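PDB 6ULX: amino acid adenylation domain-containing protein from Bacillus stratosphericus LAMA 585, which probably activates an acyl or amino acid substrate with ATP to form an acyl-adenylate, as do other AMP-binding enzymes of the ANL superfamily. Local coordinates for residues H123-T128 with Q147-A152. Residues are numbered along the deposited sequence; the frame is centred on the assembly and turned at random.
Sequences HPLILT and QLRVAA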
loop_
_atom_site.group_PDB
_atom_site.type_symbol
_atom_site.label_atom_id
_atom_site.label_comp_id
_atom_site.label_asym_id
_atom_site.label_seq_id
_atom_site.Cartn_x
_atom_site.Cartn_y
_atom_site.Cartn_z
ATOM N N HIS A 123 26.294 -0.911 -6.471
ATOM C CA HIS A 123 26.376 -0.179 -7.726
ATOM C C HIS A 123 25.822 -0.981 -8.895
ATOM O O HIS A 123 26.537 -1.221 -9.878
ATOM C CB HIS A 123 27.835 0.204 -8.010
ATOM C CG HIS A 123 28.518 0.887 -6.867
ATOM N ND1 HIS A 123 27.842 1.676 -5.961
ATOM C CD2 HIS A 123 29.817 0.901 -6.482
ATOM C CE1 HIS A 123 28.692 2.147 -5.068
ATOM N NE2 HIS A 123 29.898 1.691 -5.361
ATOM N N PRO A 124 24.564 -1.405 -8.839
ATOM C CA PRO A 124 23.992 -2.155 -9.965
ATOM C C PRO A 124 23.728 -1.257 -11.160
ATOM O O PRO A 124 23.683 -0.029 -11.060
ATOM C CB PRO A 124 22.683 -2.717 -9.398
ATOM C CG PRO A 124 22.297 -1.729 -8.335
ATOM C CD PRO A 124 23.603 -1.242 -7.731
ATOM N N LEU A 125 23.554 -1.902 -12.313
ATOM C CA LEU A 125 23.146 -1.184 -13.516
ATOM C C LEU A 125 21.791 -0.529 -13.297
ATOM O O LEU A 125 20.860 -1.159 -12.789
ATOM C CB LEU A 125 23.088 -2.139 -14.705
ATOM C CG LEU A 125 22.359 -1.634 -15.955
ATOM C CD1 LEU A 125 23.031 -0.405 -16.535
ATOM C CD2 LEU A 125 22.279 -2.743 -17.003
ATOM N N ILE A 126 21.681 0.737 -13.677
ATOM C CA ILE A 126 20.418 1.469 -13.632
ATOM C C ILE A 126 19.771 1.392 -15.010
ATOM O O ILE A 126 20.355 1.834 -16.006
ATOM C CB ILE A 126 20.633 2.929 -13.203
ATOM C CG1 ILE A 126 21.247 2.983 -11.803
ATOM C CG2 ILE A 126 19.314 3.684 -13.242
ATOM C CD1 ILE A 126 21.630 4.376 -11.346
ATOM N N LEU A 127 18.570 0.825 -15.070
ATOM C CA LEU A 127 17.816 0.672 -16.309
ATOM C C LEU A 127 16.713 1.724 -16.337
ATOM O O LEU A 127 15.978 1.885 -15.354
ATOM C CB LEU A 127 17.236 -0.735 -16.402
ATOM C CG LEU A 127 16.843 -1.264 -17.775
ATOM C CD1 LEU A 127 17.988 -1.179 -18.765
ATOM C CD2 LEU A 127 16.365 -2.708 -17.638
ATOM N N THR A 128 16.607 2.441 -17.458
ATOM C CA THR A 128 15.846 3.683 -17.514
ATOM C C THR A 128 15.125 3.795 -18.854
ATOM O O THR A 128 15.267 2.944 -19.737
ATOM C CB THR A 128 16.781 4.884 -17.295
ATOM O OG1 THR A 128 17.653 4.615 -16.186
ATOM C CG2 THR A 128 16.004 6.160 -17.017
ATOM N N GLN A 147 31.181 5.428 -10.654
ATOM C CA GLN A 147 30.709 4.066 -10.863
ATOM C C GLN A 147 29.287 4.011 -11.406
ATOM O O GLN A 147 28.759 2.915 -11.615
ATOM C CB GLN A 147 30.787 3.282 -9.549
ATOM C CG GLN A 147 32.183 2.816 -9.183
ATOM C CD GLN A 147 32.607 1.585 -9.960
ATOM O OE1 GLN A 147 32.056 0.498 -9.771
ATOM N NE2 GLN A 147 33.588 1.748 -10.841
ATOM N N LEU A 148 28.655 5.160 -11.633
ATOM C CA LEU A 148 27.285 5.177 -12.130
ATOM C C LEU A 148 27.223 4.571 -13.526
ATOM O O LEU A 148 28.038 4.893 -14.394
ATOM C CB LEU A 148 26.751 6.606 -12.145
ATOM C CG LEU A 148 25.248 6.770 -12.373
ATOM C CD1 LEU A 148 24.456 6.037 -11.300
ATOM C CD2 LEU A 148 24.868 8.243 -12.400
ATOM N N ARG A 149 26.252 3.686 -13.736
ATOM C CA ARG A 149 26.093 2.970 -14.998
ATOM C C ARG A 149 24.619 2.981 -15.371
ATOM O O ARG A 149 23.790 2.436 -14.636
ATOM C CB ARG A 149 26.620 1.537 -14.884
ATOM C CG ARG A 149 26.656 0.769 -16.192
ATOM C CD ARG A 149 27.799 -0.248 -16.210
ATOM N NE ARG A 149 27.658 -1.270 -15.174
ATOM C CZ ARG A 149 27.249 -2.518 -15.393
ATOM N NH1 ARG A 149 26.937 -2.925 -16.618
ATOM N NH2 ARG A 149 27.154 -3.365 -14.379
ATOM N N VAL A 150 24.296 3.601 -16.507
ATOM C CA VAL A 150 22.916 3.812 -16.924
ATOM C C VAL A 150 22.723 3.269 -18.332
ATOM O O VAL A 150 23.651 3.248 -19.144
ATOM C CB VAL A 150 22.530 5.309 -16.864
ATOM C CG1 VAL A 150 21.046 5.493 -17.126
ATOM C CG2 VAL A 150 22.924 5.909 -15.517
ATOM N N ALA A 151 21.500 2.825 -18.617
ATOM C CA ALA A 151 21.165 2.278 -19.923
ATOM C C ALA A 151 19.661 2.392 -20.132
ATOM O O ALA A 151 18.883 2.192 -19.195
ATOM C CB ALA A 151 21.610 0.816 -20.048
ATOM N N ALA A 152 19.261 2.712 -21.360
ATOM C CA ALA A 152 17.856 2.853 -21.708
ATOM C C ALA A 152 17.317 1.548 -22.283
ATOM O O ALA A 152 18.066 0.668 -22.708
ATOM C CB ALA A 152 17.663 3.987 -22.710
HETATM O O HOH W 1 25.274 1.961 -11.505
#
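Ile-126, Leu-127 and Thr-128 pair in parallel with Val-150, Ala-151 and Ala-152, the strand axes 4.7 Å apart at closest approach and inclined by 28°. This is the edge of a mixed beta-sheet in the AMP-binding region: strand 150-152 lies outermost, and 125-128 separates it from strand 70-74. The linking segment, largely helical, makes a beta-alpha-beta crossover whose helix 130-136 packs on the face carrying Ile-126, Thr-128 and Val-150. The ladder begins with Ile-126 N donating almost straight to Arg-149 O (2.9 Å, 167°). Ala-151 N then gives to Ile-126 O (3.0 Å), and Thr-128 N to Ala-151 O (2.9 Å), both bent at the hydrogen. Before the first rung the chains diverge, and a water takes over, donating to Pro-124 O (2.6 Å) and accepting from Arg-149 N. On the face of Leu-127 and Ala-151, with CG of Leu-125 anti to the backbone N (chi1 166°), methyl CD1 of Leu-125 reaches over the neighbouring strand to Arg-149 CG and Ala-151 CB. Arg-149, bent at chi2 and chi3, folds back across this leucine and lays one guanidinium face over Leu-125 CB, 4.2 Å above the plane; its NH1 makes a weak hydrogen bond to Leu-63 O. At the N-terminal end of the pair, the His-123 and Gln-147 side chains cross at about a right angle, His-123 CD2 loosely meeting Gln-147 CB and OE1 (both 4.0 Å). On the helix-covered face Ile-126 CD1 meets Leu-148 CD1, while the hydroxyl OG1 of Thr-128, buried without a polar partner in the model, rests 3.6 Å from Val-150 CG1.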